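Local coordinates for protein chitinase (Paenibacillus sp. FPU-7, PDB 5GZT) that probably hydrolyses internal beta-1,4 linkages of chitin and chitodextrins at random, acting as an endochitinase with two family 18 glycoside hydrolase domains, at residues 84-96 against 106-118. Sequence-based numbering, arbitrary orientation.
Sequences PQLNVNSGTIERL and VIVLASGVKVTTL. With FMT (formic acid), chain K.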
loop_
_atom_site.group_PDB
_atom_site.type_symbol
_atom_site.label_atom_id
_atom_site.label_comp_id
_atom_site.label_asym_id
_atom_site.label_seq_id
_atom_site.Cartn_x
_atom_site.Cartn_y
_atom_site.Cartn_z
ATOM N N PRO B 84 51.740 -45.875 -17.379
ATOM C CA PRO B 84 50.649 -46.119 -18.278
ATOM C C PRO B 84 50.357 -44.872 -19.148
ATOM O O PRO B 84 50.555 -43.774 -18.684
ATOM C CB PRO B 84 49.483 -46.450 -17.333
ATOM C CG PRO B 84 49.793 -45.747 -16.043
ATOM C CD PRO B 84 51.280 -45.629 -15.984
ATOM N N GLN B 85 49.966 -45.101 -20.403
ATOM C CA GLN B 85 49.324 -44.121 -21.239
ATOM C C GLN B 85 47.958 -44.633 -21.631
ATOM O O GLN B 85 47.849 -45.751 -22.136
ATOM C CB GLN B 85 50.117 -43.881 -22.511
ATOM C CG GLN B 85 49.481 -42.808 -23.410
ATOM C CD GLN B 85 50.487 -42.277 -24.415
ATOM O OE1 GLN B 85 51.659 -42.024 -24.082
ATOM N NE2 GLN B 85 50.055 -42.119 -25.652
ATOM N N LEU B 86 46.938 -43.776 -21.438
ATOM C CA LEU B 86 45.557 -43.977 -21.889
ATOM C C LEU B 86 45.328 -42.999 -23.035
ATOM O O LEU B 86 45.482 -41.744 -22.875
ATOM C CB LEU B 86 44.545 -43.744 -20.755
ATOM C CG LEU B 86 43.100 -43.846 -21.161
ATOM C CD1 LEU B 86 42.817 -45.267 -21.572
ATOM C CD2 LEU B 86 42.101 -43.419 -20.131
ATOM N N ASN B 87 45.015 -43.569 -24.206
ATOM C CA ASN B 87 44.548 -42.771 -25.371
ATOM C C ASN B 87 43.053 -42.810 -25.399
ATOM O O ASN B 87 42.463 -43.895 -25.437
ATOM C CB ASN B 87 45.095 -43.314 -26.713
ATOM C CG ASN B 87 46.456 -42.742 -27.038
ATOM O OD1 ASN B 87 46.627 -41.739 -27.806
ATOM N ND2 ASN B 87 47.420 -43.313 -26.410
ATOM N N VAL B 88 42.427 -41.644 -25.437
ATOM C CA VAL B 88 41.018 -41.587 -25.625
ATOM C C VAL B 88 40.847 -40.849 -26.950
ATOM O O VAL B 88 41.138 -39.652 -27.080
ATOM C CB VAL B 88 40.315 -40.866 -24.491
ATOM C CG1 VAL B 88 38.791 -41.050 -24.652
ATOM C CG2 VAL B 88 40.833 -41.382 -23.129
ATOM N N ASN B 89 40.337 -41.581 -27.917
ATOM C CA ASN B 89 40.285 -41.134 -29.314
ATOM C C ASN B 89 38.984 -40.518 -29.708
ATOM O O ASN B 89 38.961 -39.721 -30.666
ATOM C CB ASN B 89 40.575 -42.325 -30.221
ATOM C CG ASN B 89 42.033 -42.608 -30.340
ATOM O OD1 ASN B 89 42.875 -42.073 -29.610
ATOM N ND2 ASN B 89 42.359 -43.405 -31.329
ATOM N N SER B 90 37.884 -40.934 -29.058
ATOM C CA SER B 90 36.595 -40.290 -29.299
ATOM C C SER B 90 35.599 -40.596 -28.186
ATOM O O SER B 90 35.680 -41.629 -27.545
ATOM C CB SER B 90 35.972 -40.684 -30.664
ATOM O OG SER B 90 35.412 -41.930 -30.589
ATOM N N GLY B 91 34.626 -39.707 -28.035
ATOM C CA GLY B 91 33.480 -40.003 -27.196
ATOM C C GLY B 91 33.619 -39.310 -25.852
ATOM O O GLY B 91 34.137 -38.185 -25.788
ATOM N N THR B 92 33.136 -39.987 -24.807
ATOM C CA THR B 92 32.870 -39.360 -23.505
ATOM C C THR B 92 33.265 -40.312 -22.374
ATOM O O THR B 92 33.257 -41.514 -22.528
ATOM C CB THR B 92 31.393 -39.000 -23.316
ATOM O OG1 THR B 92 30.612 -40.195 -23.529
ATOM C CG2 THR B 92 30.973 -37.844 -24.211
ATOM N N ILE B 93 33.679 -39.730 -21.249
ATOM C CA ILE B 93 34.007 -40.480 -20.022
ATOM C C ILE B 93 33.409 -39.657 -18.896
ATOM O O ILE B 93 33.661 -38.448 -18.775
ATOM C CB ILE B 93 35.502 -40.697 -19.766
ATOM C CG1 ILE B 93 36.159 -41.603 -20.814
ATOM C CG2 ILE B 93 35.689 -41.383 -18.434
ATOM C CD1 ILE B 93 37.689 -41.532 -20.818
ATOM N N GLU B 94 32.578 -40.282 -18.084
ATOM C CA GLU B 94 31.988 -39.526 -16.905
ATOM C C GLU B 94 33.052 -39.196 -15.871
ATOM O O GLU B 94 33.202 -38.072 -15.448
ATOM C CB GLU B 94 30.841 -40.310 -16.243
ATOM C CG GLU B 94 29.469 -40.152 -16.908
ATOM C CD GLU B 94 28.462 -41.293 -16.568
ATOM O OE1 GLU B 94 28.647 -42.058 -15.594
ATOM O OE2 GLU B 94 27.467 -41.425 -17.307
ATOM N N ARG B 95 33.802 -40.180 -15.478
ATOM C CA ARG B 95 34.773 -39.964 -14.429
ATOM C C ARG B 95 36.019 -40.738 -14.795
ATOM O O ARG B 95 36.025 -41.961 -14.916
ATOM C CB ARG B 95 34.185 -40.326 -13.033
ATOM C CG ARG B 95 32.993 -39.439 -12.587
ATOM C CD ARG B 95 32.085 -40.016 -11.454
ATOM N NE ARG B 95 31.710 -41.403 -11.748
ATOM C CZ ARG B 95 30.632 -41.798 -12.452
ATOM N NH1 ARG B 95 29.740 -40.961 -12.931
ATOM N NH2 ARG B 95 30.464 -43.058 -12.687
ATOM N N LEU B 96 37.089 -39.999 -14.973
ATOM C CA LEU B 96 38.342 -40.651 -15.291
ATOM C C LEU B 96 39.198 -40.391 -14.092
ATOM O O LEU B 96 39.328 -39.227 -13.675
ATOM C CB LEU B 96 38.957 -40.011 -16.542
ATOM C CG LEU B 96 40.361 -40.349 -17.033
ATOM C CD1 LEU B 96 40.739 -41.788 -17.054
ATOM C CD2 LEU B 96 40.514 -39.789 -18.467
ATOM N N VAL B 106 50.246 -40.786 -18.560
ATOM C CA VAL B 106 49.931 -39.796 -19.624
ATOM C C VAL B 106 48.559 -40.109 -20.098
ATOM O O VAL B 106 48.263 -41.295 -20.368
ATOM C CB VAL B 106 50.887 -39.948 -20.851
ATOM C CG1 VAL B 106 50.479 -39.002 -22.002
ATOM C CG2 VAL B 106 52.341 -39.716 -20.408
ATOM N N ILE B 107 47.755 -39.052 -20.269
ATOM C CA ILE B 107 46.401 -39.198 -20.703
ATOM C C ILE B 107 46.327 -38.333 -21.976
ATOM O O ILE B 107 46.573 -37.116 -21.909
ATOM C CB ILE B 107 45.393 -38.641 -19.712
ATOM C CG1 ILE B 107 45.544 -39.254 -18.309
ATOM C CG2 ILE B 107 44.010 -38.910 -20.242
ATOM C CD1 ILE B 107 45.096 -40.725 -18.170
ATOM N N VAL B 108 45.963 -38.947 -23.107
ATOM C CA VAL B 108 45.901 -38.217 -24.416
ATOM C C VAL B 108 44.445 -38.130 -24.803
ATOM O O VAL B 108 43.801 -39.208 -25.070
ATOM C CB VAL B 108 46.659 -38.930 -25.535
ATOM C CG1 VAL B 108 46.723 -38.016 -26.792
ATOM C CG2 VAL B 108 48.026 -39.430 -25.050
ATOM N N LEU B 109 43.899 -36.904 -24.811
ATOM C CA LEU B 109 42.502 -36.730 -25.094
ATOM C C LEU B 109 42.403 -36.086 -26.447
ATOM O O LEU B 109 42.765 -34.905 -26.600
ATOM C CB LEU B 109 41.809 -35.812 -24.054
ATOM C CG LEU B 109 41.889 -36.259 -22.568
ATOM C CD1 LEU B 109 41.030 -35.332 -21.741
ATOM C CD2 LEU B 109 41.400 -37.694 -22.376
ATOM N N ALA B 110 41.844 -36.832 -27.402
ATOM C CA ALA B 110 41.695 -36.376 -28.798
ATOM C C ALA B 110 40.670 -35.233 -28.827
ATOM O O ALA B 110 39.883 -35.094 -27.887
ATOM C CB ALA B 110 41.285 -37.550 -29.735
ATOM N N SER B 111 40.710 -34.400 -29.870
ATOM C CA SER B 111 39.908 -33.193 -29.933
ATOM C C SER B 111 38.441 -33.373 -29.749
ATOM O O SER B 111 37.784 -32.469 -29.215
ATOM C CB SER B 111 40.052 -32.465 -31.291
ATOM O OG SER B 111 39.511 -33.240 -32.341
ATOM N N GLY B 112 37.828 -34.428 -30.214
ATOM C CA GLY B 112 36.338 -34.344 -29.850
ATOM C C GLY B 112 35.898 -34.908 -28.449
ATOM O O GLY B 112 34.687 -34.980 -28.116
ATOM N N VAL B 113 36.866 -35.370 -27.667
ATOM C CA VAL B 113 36.583 -36.128 -26.462
ATOM C C VAL B 113 36.130 -35.197 -25.373
ATOM O O VAL B 113 36.557 -34.084 -25.365
ATOM C CB VAL B 113 37.813 -36.970 -26.034
ATOM C CG1 VAL B 113 37.642 -37.581 -24.665
ATOM C CG2 VAL B 113 38.046 -38.053 -27.068
ATOM N N LYS B 114 35.172 -35.627 -24.545
ATOM C CA LYS B 114 34.776 -34.880 -23.340
ATOM C C LYS B 114 34.827 -35.788 -22.075
ATOM O O LYS B 114 34.072 -36.822 -21.982
ATOM C CB LYS B 114 33.396 -34.264 -23.532
ATOM C CG LYS B 114 33.332 -33.286 -24.706
ATOM C CD LYS B 114 31.950 -32.629 -24.774
ATOM C CE LYS B 114 30.941 -33.548 -25.434
ATOM N NZ LYS B 114 29.664 -33.552 -24.667
ATOM N N VAL B 115 35.729 -35.426 -21.133
ATOM C CA VAL B 115 35.780 -36.069 -19.836
ATOM C C VAL B 115 35.033 -35.112 -18.890
ATOM O O VAL B 115 35.385 -33.921 -18.775
ATOM C CB VAL B 115 37.227 -36.338 -19.438
ATOM C CG1 VAL B 115 37.290 -37.054 -18.075
ATOM C CG2 VAL B 115 37.922 -37.217 -20.509
ATOM N N THR B 116 33.908 -35.555 -18.302
ATOM C CA THR B 116 33.174 -34.602 -17.423
ATOM C C THR B 116 33.991 -34.278 -16.117
ATOM O O THR B 116 34.084 -33.115 -15.688
ATOM C CB THR B 116 31.844 -35.222 -16.968
ATOM O OG1 THR B 116 31.097 -35.589 -18.104
ATOM C CG2 THR B 116 31.010 -34.230 -16.102
ATOM N N THR B 117 34.505 -35.338 -15.492
ATOM C CA THR B 117 35.341 -35.250 -14.272
ATOM C C THR B 117 36.620 -36.032 -14.391
ATOM O O THR B 117 36.624 -37.241 -14.667
ATOM C CB THR B 117 34.514 -35.674 -13.020
ATOM O OG1 THR B 117 33.388 -34.802 -12.980
ATOM C CG2 THR B 117 35.331 -35.484 -11.710
ATOM N N LEU B 118 37.733 -35.325 -14.217
ATOM C CA LEU B 118 39.023 -35.970 -14.211
ATOM C C LEU B 118 39.639 -35.784 -12.787
ATOM O O LEU B 118 39.852 -34.650 -12.356
ATOM C CB LEU B 118 39.961 -35.373 -15.291
ATOM C CG LEU B 118 41.383 -35.845 -15.262
ATOM C CD1 LEU B 118 41.617 -37.297 -15.648
ATOM C CD2 LEU B 118 42.294 -34.948 -16.061
HETATM C C FMT K . 39.134 -43.993 -33.605
HETATM O O1 FMT K . 40.101 -44.648 -33.179
HETATM O O2 FMT K . 38.100 -43.610 -32.821
HETATM O O HOH W 1 37.728 -37.236 -31.193
HETATM O O HOH W 2 34.086 -37.517 -29.580
HETATM O O HOH W 3 32.313 -36.473 -27.056
#
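Val88 and Val108 share the straightest bond between 84-96 and 106-118: Val88 N gives its hydrogen to Val108 O at 2.8 Å, N-H...O angle 176°. Leu86 O receives Val108 N, and Val88 O receives Ala110 N, extending this parallel ladder. At the corner the register slips by one residue where 106-118 makes a type I turn, Ala110 to Val113. Water bridges the slip, linking Asn89 O to Gly112 N; two more waters join Gly91 to Gly112 O, each through one weak bond. A second parallel ladder follows, with Ile93 N on Lys114 O at 3.0 Å and Leu96 N on Thr117 O at 2.8 Å. Inside the bend Val88 CG1, set anti to its own nitrogen (chi1 -171°), meets Val113 CG1 at 3.7 Å, the two side chains crossing nearly at right angles. Leu96 lies alongside Leu118, its CG 3.6 Å from Leu118 CD1, while its CD2 slides past Ile107 CG2 from the facing ladder. On the outer face Gln85 runs extended beside Val106 and reaches over Val108 CG2. With an alanine at Gln85, Val106 and Val108 would probably lose the cover of that long chain on the partly exposed face. Backbone bonds within the ladders and aliphatic packing between them thus join successive coils of a parallel beta-solenoid, which continues through 67-70 and 72-78 on one flank and 125-127 and 131-137 on the other.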